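Local coordinates for protein alternansucrase (Leuconostoc mesenteroides, PDB 6HVG) that is a large multidomain enzyme of glycoside hydrolase family 70, with a TIM-barrel domain, choline-binding-type repeats and a bound calcium ion, at residues Ser690-Ala695 against Pro808-Met813; Arg761-Asp766 against Lys800-Tyr805; Lys791-Pro796 against Lys839-Asn844. All coordinates share one frame; numbering follows the deposited sequence.

Interaction 1: Ser690-Ala695 against Pro808-Met813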
loop_
_atom_site.group_PDB
_atom_site.type_symbol
_atom_site.label_atom_id
_atom_site.label_comp_id
_atom_site.label_asym_id
_atom_site.label_seq_id
_atom_site.Cartn_x
_atom_site.Cartn_y
_atom_site.Cartn_z
ATOM N N SER A 690 3.312 -6.452 23.500
ATOM C CA SER A 690 3.075 -6.643 24.936
ATOM C C SER A 690 2.018 -5.756 25.582
ATOM O O SER A 690 1.498 -6.115 26.623
ATOM C CB SER A 690 4.379 -6.468 25.697
ATOM O OG SER A 690 5.304 -7.457 25.301
ATOM N N LEU A 691 1.695 -4.615 24.991
ATOM C CA LEU A 691 0.724 -3.707 25.612
ATOM C C LEU A 691 -0.306 -3.121 24.660
ATOM O O LEU A 691 -1.498 -3.153 24.913
ATOM C CB LEU A 691 1.467 -2.543 26.237
ATOM C CG LEU A 691 2.246 -2.806 27.504
ATOM C CD1 LEU A 691 3.187 -1.641 27.772
ATOM C CD2 LEU A 691 1.292 -3.004 28.667
ATOM N N THR A 692 0.187 -2.540 23.588
ATOM C CA THR A 692 -0.569 -1.670 22.727
ATOM C C THR A 692 -1.537 -2.380 21.796
ATOM O O THR A 692 -2.586 -1.838 21.525
ATOM C CB THR A 692 0.464 -0.828 21.926
ATOM O OG1 THR A 692 1.154 0.029 22.846
ATOM C CG2 THR A 692 -0.176 -0.008 20.864
ATOM N N HIS A 693 -1.194 -3.557 21.278
ATOM C CA HIS A 693 -2.046 -4.219 20.290
ATOM C C HIS A 693 -2.782 -5.450 20.818
ATOM O O HIS A 693 -2.167 -6.410 21.306
ATOM C CB HIS A 693 -1.253 -4.628 19.075
ATOM C CG HIS A 693 -0.544 -3.504 18.415
ATOM N ND1 HIS A 693 0.723 -3.658 17.900
ATOM C CD2 HIS A 693 -0.896 -2.215 18.197
ATOM C CE1 HIS A 693 1.117 -2.511 17.378
ATOM N NE2 HIS A 693 0.156 -1.618 17.552
ATOM N N GLY A 694 -4.105 -5.423 20.670
ATOM C CA GLY A 694 -4.935 -6.578 20.934
ATOM C C GLY A 694 -5.525 -6.633 22.317
ATOM O O GLY A 694 -4.864 -6.300 23.299
ATOM N N ALA A 695 -6.760 -7.128 22.368
ATOM C CA ALA A 695 -7.512 -7.223 23.614
ATOM C C ALA A 695 -6.974 -8.293 24.541
ATOM O O ALA A 695 -7.087 -8.154 25.760
ATOM C CB ALA A 695 -8.981 -7.495 23.362
ATOM N N PRO A 808 -1.238 4.901 28.378
ATOM C CA PRO A 808 -0.597 5.434 29.580
ATOM C C PRO A 808 0.556 4.576 30.103
ATOM O O PRO A 808 1.595 5.104 30.480
ATOM C CB PRO A 808 -1.747 5.469 30.593
ATOM C CG PRO A 808 -2.942 5.699 29.752
ATOM C CD PRO A 808 -2.701 4.894 28.506
ATOM N N SER A 809 0.370 3.265 30.119
ATOM C CA SER A 809 1.388 2.355 30.620
ATOM C C SER A 809 2.595 2.371 29.704
ATOM O O SER A 809 3.736 2.316 30.159
ATOM C CB SER A 809 0.809 0.933 30.763
ATOM O OG SER A 809 -0.515 0.966 31.282
ATOM N N ALA A 810 2.336 2.425 28.407
ATOM C CA ALA A 810 3.397 2.515 27.411
ATOM C C ALA A 810 4.224 3.791 27.587
ATOM O O ALA A 810 5.443 3.737 27.541
ATOM C CB ALA A 810 2.803 2.461 26.009
ATOM N N TYR A 811 3.560 4.929 27.791
ATOM C CA TYR A 811 4.256 6.187 28.075
ATOM C C TYR A 811 5.013 6.161 29.411
ATOM O O TYR A 811 6.096 6.719 29.521
ATOM C CB TYR A 811 3.310 7.393 27.981
ATOM C CG TYR A 811 3.187 7.913 26.558
ATOM C CD1 TYR A 811 4.072 8.846 26.067
ATOM C CD2 TYR A 811 2.205 7.448 25.704
ATOM C CE1 TYR A 811 3.974 9.315 24.763
ATOM C CE2 TYR A 811 2.095 7.909 24.405
ATOM C CZ TYR A 811 2.983 8.839 23.938
ATOM O OH TYR A 811 2.895 9.296 22.644
ATOM N N ALA A 812 4.483 5.477 30.411
ATOM C CA ALA A 812 5.191 5.343 31.681
ATOM C C ALA A 812 6.562 4.733 31.452
ATOM O O ALA A 812 7.557 5.184 32.030
ATOM C CB ALA A 812 4.399 4.499 32.672
ATOM N N MET A 813 6.623 3.713 30.608
ATOM C CA MET A 813 7.899 3.083 30.263
ATOM C C MET A 813 8.740 3.966 29.344
ATOM O O MET A 813 9.930 4.169 29.591
ATOM C CB MET A 813 7.661 1.726 29.614
ATOM C CG MET A 813 6.999 0.724 30.557
ATOM S SD MET A 813 6.705 -0.888 29.815
ATOM C CE MET A 813 8.378 -1.364 29.347
#
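Leu691 and Thr692 pack against Ser809, Ala810 and Met813 in a buried, apolar helix-to-helix contact within the TIM-barrel domain of this family 70 enzyme. It shows how one leucine can carry most of a small interface. Helix 681-692 follows barrel strand 678-679, while helix 807-814 leads into barrel strand 821-825, so the contact joins two parts of the barrel's outer layer that lie more than a hundred residues apart in sequence.

The backbones come closest at Leu691 and Ala810, whose CA atoms lie 7.0 Å apart. Leu691 sits in a wider, pi-type turn at the end of its helix, just before His693 departs from helical backbone angles. Its CB points toward the other helix, and CD1 is anti to CA (chi2 166°), which carries this methyl outward to the backbone of Ala810, 4.2 Å from its CA. The other branch, CD2, approaches Ser809 CB at 4.5 Å. Alongside, Thr692 lends its OG1 to the packing, 4.3 Å from Ala810 CB, a van der Waals contact.

No hydrogen bond crosses between the two segments, and the buried surface is modest, 144 Å² in all. The interface is widened by its surroundings. Val914 of strand 910-915 touches Leu691, Ser809 and Met813, and Phe687, earlier on helix 681-692, meets both Thr692 and Met813. A polar link runs beside this apolar patch: the backbone of Thr692 is hydrogen-bonded to that of Tyr805, in the loop just ahead of helix 807-814.

Met813 adds a sulfur contact. Its side chain crosses that of Leu691 obliquely, and its sulfur, SD, rests 4.1 Å from Leu691 CD1.

Interaction 2: Arg761-Asp766 against Lys800-Tyr805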
loop_
_atom_site.group_PDB
_atom_site.type_symbol
_atom_site.label_atom_id
_atom_site.label_comp_id
_atom_site.label_asym_id
_atom_site.label_seq_id
_atom_site.Cartn_x
_atom_site.Cartn_y
_atom_site.Cartn_z
ATOM N N ARG A 761 -8.743 4.988 9.235
ATOM C CA ARG A 761 -9.401 4.533 8.001
ATOM C C ARG A 761 -10.228 3.262 8.244
ATOM O O ARG A 761 -11.351 3.167 7.756
ATOM C CB ARG A 761 -8.384 4.330 6.867
ATOM C CG ARG A 761 -7.836 5.655 6.351
ATOM C CD ARG A 761 -6.821 5.501 5.241
ATOM N NE ARG A 761 -5.604 4.842 5.716
ATOM C CZ ARG A 761 -4.496 4.657 4.992
ATOM N NH1 ARG A 761 -4.439 5.085 3.747
ATOM N NH2 ARG A 761 -3.442 4.042 5.521
ATOM N N LYS A 762 -9.707 2.299 9.005
ATOM C CA LYS A 762 -10.477 1.080 9.352
ATOM C C LYS A 762 -11.801 1.464 9.976
ATOM O O LYS A 762 -12.816 0.839 9.713
ATOM C CB LYS A 762 -9.730 0.182 10.346
ATOM C CG LYS A 762 -8.338 -0.251 9.911
ATOM C CD LYS A 762 -8.035 -1.727 10.162
ATOM C CE LYS A 762 -6.529 -2.038 10.039
ATOM N NZ LYS A 762 -5.656 -1.391 11.082
ATOM N N ALA A 763 -11.789 2.514 10.790
ATOM C CA ALA A 763 -13.008 3.029 11.416
ATOM C C ALA A 763 -13.992 3.547 10.371
ATOM O O ALA A 763 -15.179 3.264 10.445
ATOM C CB ALA A 763 -12.669 4.119 12.405
ATOM N N MET A 764 -13.486 4.263 9.372
ATOM C CA MET A 764 -14.323 4.788 8.278
ATOM C C MET A 764 -14.917 3.658 7.431
ATOM O O MET A 764 -16.079 3.700 7.050
ATOM C CB MET A 764 -13.514 5.732 7.393
ATOM C CG MET A 764 -13.038 6.960 8.151
ATOM S SD MET A 764 -11.932 8.061 7.261
ATOM C CE MET A 764 -13.057 8.803 6.055
ATOM N N ILE A 765 -14.111 2.622 7.206
ATOM C CA ILE A 765 -14.508 1.434 6.446
ATOM C C ILE A 765 -15.597 0.673 7.190
ATOM O O ILE A 765 -16.615 0.293 6.613
ATOM C CB ILE A 765 -13.297 0.492 6.190
ATOM C CG1 ILE A 765 -12.245 1.213 5.333
ATOM C CG2 ILE A 765 -13.736 -0.767 5.477
ATOM C CD1 ILE A 765 -10.933 0.475 5.123
ATOM N N ASP A 766 -15.382 0.461 8.481
ATOM C CA ASP A 766 -16.330 -0.272 9.317
ATOM C C ASP A 766 -17.707 0.383 9.396
ATOM O O ASP A 766 -18.680 -0.307 9.606
ATOM C CB ASP A 766 -15.776 -0.411 10.732
ATOM C CG ASP A 766 -16.248 -1.671 11.431
ATOM O OD1 ASP A 766 -16.126 -2.783 10.860
ATOM O OD2 ASP A 766 -16.719 -1.547 12.575
ATOM N N LYS A 800 -11.157 -1.806 22.593
ATOM C CA LYS A 800 -10.832 -0.893 21.515
ATOM C C LYS A 800 -10.752 -1.655 20.212
ATOM O O LYS A 800 -10.014 -2.644 20.095
ATOM C CB LYS A 800 -9.510 -0.169 21.797
ATOM C CG LYS A 800 -9.627 0.910 22.867
ATOM C CD LYS A 800 -8.292 1.207 23.554
ATOM C CE LYS A 800 -8.458 1.826 24.946
ATOM N NZ LYS A 800 -9.642 2.734 25.074
ATOM N N LYS A 801 -11.534 -1.209 19.243
ATOM C CA LYS A 801 -11.576 -1.863 17.952
ATOM C C LYS A 801 -10.504 -1.301 17.010
ATOM O O LYS A 801 -9.828 -2.062 16.322
ATOM C CB LYS A 801 -12.977 -1.772 17.341
ATOM C CG LYS A 801 -13.234 -2.863 16.315
ATOM C CD LYS A 801 -14.591 -2.851 15.628
ATOM C CE LYS A 801 -14.607 -3.929 14.542
ATOM N NZ LYS A 801 -15.785 -3.861 13.640
ATOM N N TYR A 802 -10.363 0.019 16.976
ATOM C CA TYR A 802 -9.399 0.659 16.099
ATOM C C TYR A 802 -8.220 1.198 16.894
ATOM O O TYR A 802 -7.065 1.092 16.457
ATOM C CB TYR A 802 -10.049 1.799 15.340
ATOM C CG TYR A 802 -11.472 1.521 14.890
ATOM C CD1 TYR A 802 -11.741 0.565 13.916
ATOM C CD2 TYR A 802 -12.541 2.213 15.446
ATOM C CE1 TYR A 802 -13.045 0.307 13.508
ATOM C CE2 TYR A 802 -13.846 1.966 15.054
ATOM C CZ TYR A 802 -14.105 1.014 14.090
ATOM O OH TYR A 802 -15.420 0.799 13.722
ATOM N N ASN A 803 -8.500 1.723 18.084
ATOM C CA ASN A 803 -7.487 2.383 18.916
ATOM C C ASN A 803 -6.574 1.414 19.679
ATOM O O ASN A 803 -6.864 0.206 19.808
ATOM C CB ASN A 803 -8.156 3.305 19.924
ATOM C CG ASN A 803 -8.712 4.546 19.297
ATOM O OD1 ASN A 803 -8.153 5.620 19.479
ATOM N ND2 ASN A 803 -9.787 4.400 18.515
ATOM N N ASP A 804 -5.484 1.977 20.195
ATOM C CA ASP A 804 -4.477 1.235 20.942
ATOM C C ASP A 804 -4.788 1.140 22.424
ATOM O O ASP A 804 -5.277 2.090 23.053
ATOM C CB ASP A 804 -3.121 1.909 20.815
ATOM C CG ASP A 804 -2.392 1.539 19.546
ATOM O OD1 ASP A 804 -2.983 0.878 18.679
ATOM O OD2 ASP A 804 -1.202 1.883 19.422
ATOM N N TYR A 805 -4.437 -0.012 22.988
ATOM C CA TYR A 805 -4.594 -0.299 24.407
ATOM C C TYR A 805 -3.391 0.202 25.194
ATOM O O TYR A 805 -2.300 0.302 24.652
ATOM C CB TYR A 805 -4.725 -1.817 24.636
ATOM C CG TYR A 805 -5.960 -2.423 24.019
ATOM C CD1 TYR A 805 -7.154 -2.478 24.730
ATOM C CD2 TYR A 805 -5.936 -2.959 22.728
ATOM C CE1 TYR A 805 -8.294 -3.022 24.169
ATOM C CE2 TYR A 805 -7.075 -3.492 22.155
ATOM C CZ TYR A 805 -8.251 -3.521 22.882
ATOM O OH TYR A 805 -9.381 -4.070 22.320
#
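The ring of Tyr802 is sandwiched between Ala763 CB on one face and Lys801 CB on the other. The alanine methyl stands over the ring centre, 3.5 Å from the centroid, and makes a CH-pi contact. Lys801 CB covers the centre of the opposite face from 4.2 Å above the plane. At the edge, near the ring plane, lies Asp766 CB.

Asp766 then supplies the polar half of the contact. Its carboxylate plane is turned 73° from the ring, and its OD2 is gripped twice. Tyr802 OH donates to OD2 at 2.9 Å on the anti side, and Lys801 NZ meets OD2 at 2.7 Å on the syn side, tip to tip, in a salt bridge. Both donors reach OD2 from the same face of the carboxylate. The extended chain of Lys801 lets its ammonium reach that far, and the positive charge would be expected to stabilise the carboxylate as an anion in this exposed setting.

The contact fastens the end of helix 757-766, which follows barrel strand 745-747, to the loop between helix 779-793 and helix 807-814. That loop is also held by Asp792 of helix 779-793, which accepts hydrogen bonds from the backbone N of Lys801 and of Tyr802.

Interaction 3: Lys791-Pro796 against Lys839-Asn844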
loop_
_atom_site.group_PDB
_atom_site.type_symbol
_atom_site.label_atom_id
_atom_site.label_comp_id
_atom_site.label_asym_id
_atom_site.label_seq_id
_atom_site.Cartn_x
_atom_site.Cartn_y
_atom_site.Cartn_z
ATOM N N LYS A 791 -15.213 7.801 19.876
ATOM C CA LYS A 791 -16.117 6.982 20.709
ATOM C C LYS A 791 -15.459 5.665 21.113
ATOM O O LYS A 791 -15.590 5.211 22.241
ATOM C CB LYS A 791 -17.428 6.712 19.948
ATOM C CG LYS A 791 -18.407 5.735 20.591
ATOM C CD LYS A 791 -19.305 6.404 21.612
ATOM C CE LYS A 791 -20.151 5.343 22.331
ATOM N NZ LYS A 791 -19.398 4.457 23.281
ATOM N N ASP A 792 -14.758 5.060 20.168
ATOM C CA ASP A 792 -14.019 3.815 20.392
ATOM C C ASP A 792 -12.830 4.009 21.317
ATOM O O ASP A 792 -12.575 3.198 22.193
ATOM C CB ASP A 792 -13.541 3.277 19.044
ATOM C CG ASP A 792 -12.585 2.113 19.182
ATOM O OD1 ASP A 792 -11.364 2.286 18.903
ATOM O OD2 ASP A 792 -13.076 1.022 19.547
ATOM N N GLN A 793 -12.100 5.102 21.115
ATOM C CA GLN A 793 -10.927 5.435 21.920
ATOM C C GLN A 793 -11.280 5.624 23.408
ATOM O O GLN A 793 -10.571 5.128 24.283
ATOM C CB GLN A 793 -10.315 6.732 21.398
ATOM C CG GLN A 793 -9.095 7.242 22.154
ATOM C CD GLN A 793 -8.506 8.485 21.511
ATOM O OE1 GLN A 793 -8.305 9.491 22.168
ATOM N NE2 GLN A 793 -8.241 8.419 20.216
ATOM N N GLU A 794 -12.378 6.329 23.672
ATOM C CA GLU A 794 -12.802 6.669 25.022
ATOM C C GLU A 794 -13.795 5.688 25.615
ATOM O O GLU A 794 -14.432 5.984 26.625
ATOM C CB GLU A 794 -13.418 8.070 25.023
ATOM C CG GLU A 794 -12.462 9.116 24.480
ATOM C CD GLU A 794 -12.911 10.543 24.692
ATOM O OE1 GLU A 794 -13.952 10.771 25.355
ATOM O OE2 GLU A 794 -12.189 11.426 24.177
ATOM N N ASN A 795 -13.914 4.511 25.009
ATOM C CA ASN A 795 -14.969 3.581 25.367
ATOM C C ASN A 795 -14.812 3.093 26.820
ATOM O O ASN A 795 -13.784 2.527 27.161
ATOM C CB ASN A 795 -14.964 2.390 24.389
ATOM C CG ASN A 795 -16.246 1.571 24.462
ATOM O OD1 ASN A 795 -16.661 1.188 25.549
ATOM N ND2 ASN A 795 -16.857 1.276 23.324
ATOM N N PRO A 796 -15.819 3.328 27.686
ATOM C CA PRO A 796 -15.716 2.846 29.088
ATOM C C PRO A 796 -15.679 1.315 29.221
ATOM O O PRO A 796 -15.142 0.789 30.192
ATOM C CB PRO A 796 -16.959 3.419 29.783
ATOM C CG PRO A 796 -17.779 4.059 28.729
ATOM C CD PRO A 796 -17.075 4.049 27.417
ATOM N N LYS A 839 -9.404 19.674 21.770
ATOM C CA LYS A 839 -9.840 18.924 22.917
ATOM C C LYS A 839 -8.773 17.920 23.314
ATOM O O LYS A 839 -8.315 17.169 22.485
ATOM C CB LYS A 839 -11.154 18.204 22.602
ATOM C CG LYS A 839 -11.843 17.629 23.838
ATOM C CD LYS A 839 -13.005 16.717 23.484
ATOM C CE LYS A 839 -13.531 16.000 24.716
ATOM N NZ LYS A 839 -14.511 14.942 24.341
ATOM N N GLY A 840 -8.390 17.910 24.590
ATOM C CA GLY A 840 -7.451 16.926 25.104
ATOM C C GLY A 840 -8.035 15.537 25.051
ATOM O O GLY A 840 -9.244 15.378 24.952
ATOM N N THR A 841 -7.160 14.533 25.107
ATOM C CA THR A 841 -7.551 13.135 25.158
ATOM C C THR A 841 -7.693 12.721 26.601
ATOM O O THR A 841 -7.278 13.443 27.512
ATOM C CB THR A 841 -6.474 12.204 24.552
ATOM O OG1 THR A 841 -5.289 12.248 25.351
ATOM C CG2 THR A 841 -6.132 12.582 23.136
ATOM N N ILE A 842 -8.246 11.535 26.816
ATOM C CA ILE A 842 -8.379 11.023 28.175
ATOM C C ILE A 842 -7.017 10.683 28.807
ATOM O O ILE A 842 -6.857 10.664 30.032
ATOM C CB ILE A 842 -9.350 9.822 28.269
ATOM C CG1 ILE A 842 -8.855 8.617 27.469
ATOM C CG2 ILE A 842 -10.744 10.225 27.805
ATOM C CD1 ILE A 842 -9.594 7.329 27.825
ATOM N N TYR A 843 -6.029 10.433 27.962
ATOM C CA TYR A 843 -4.699 10.094 28.435
ATOM C C TYR A 843 -3.897 11.323 28.896
ATOM O O TYR A 843 -2.937 11.181 29.659
ATOM C CB TYR A 843 -3.936 9.335 27.351
ATOM C CG TYR A 843 -4.718 8.214 26.674
ATOM C CD1 TYR A 843 -5.184 7.115 27.391
ATOM C CD2 TYR A 843 -4.970 8.247 25.306
ATOM C CE1 TYR A 843 -5.873 6.087 26.756
ATOM C CE2 TYR A 843 -5.660 7.228 24.679
ATOM C CZ TYR A 843 -6.102 6.153 25.414
ATOM O OH TYR A 843 -6.768 5.152 24.776
ATOM N N ASN A 844 -4.291 12.514 28.450
ATOM C CA ASN A 844 -3.536 13.738 28.712
ATOM C C ASN A 844 -3.043 13.949 30.162
ATOM O O ASN A 844 -1.867 14.258 30.381
ATOM C CB ASN A 844 -4.326 14.963 28.247
ATOM C CG ASN A 844 -3.491 16.228 28.266
ATOM O OD1 ASN A 844 -3.067 16.693 29.330
ATOM N ND2 ASN A 844 -3.267 16.812 27.086
HETATM O O HOH W 1 -9.554 10.469 24.434
#
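Gln793 and Glu794 meet Thr841, Ile842 and Tyr843 through water and packing, with no direct hydrogen bond between the segments. One water carries the polar link. It donates to Gln793 OE1 and to Glu794 OE2, both at 2.8 Å, and accepts from Ile842 N at 2.9 Å, tying the two side chains to a backbone amide. The other end of the Gln793 amide, NE2, is hydrogen-bonded to Asn803.

Packing comes next. Ile842 CG2 lies against the Glu794 carboxyl group, 3.8 Å from its CD, and the two side chains cross obliquely. Gln793 chi1 of 179° puts CG anti to the backbone N, where it approaches Tyr843 OH at 4.1 Å, and OE1 lies 3.9 Å from Thr841 CG2.

Charge adds a looser element: Glu794 OE2 and Lys839 NZ stand 4.2 Å apart, too far to count as a salt bridge.

Weak capping bonds add to the turn within 839-844. Thr841 OG1 accepts them from Tyr843 N and Asn844 N and is also hydrogen-bonded to Asp828 O. The contact joins the end of helix 779-793 to the loop that runs from helix 826-829 into helix 844-857, while Tyr843 reaches Leu807 and Pro808 of helix 807-814.

Set side by side, the three contacts illustrate how chemistry follows burial. Interaction 1 is buried and relies on packing, mostly apolar, with no hydrogen bond between its segments; interaction 2 lies at the surface and combines a CH-pi contact with a salt bridge and a tyrosine hydrogen bond; interaction 3, partly buried, bridges its polar groups through water. They share elements. Helix 779-793 ends in interaction 3, where Gln793 O takes a hydrogen bond from Lys800 NZ of interaction 2. That loop runs on into helix 807-814 of interaction 1, where Pro808 CD packs 3.5 Å from Tyr843 CD1 of interaction 3. In sequence, interaction 2 is nested inside interaction 1, whereas interaction 3 crosses both.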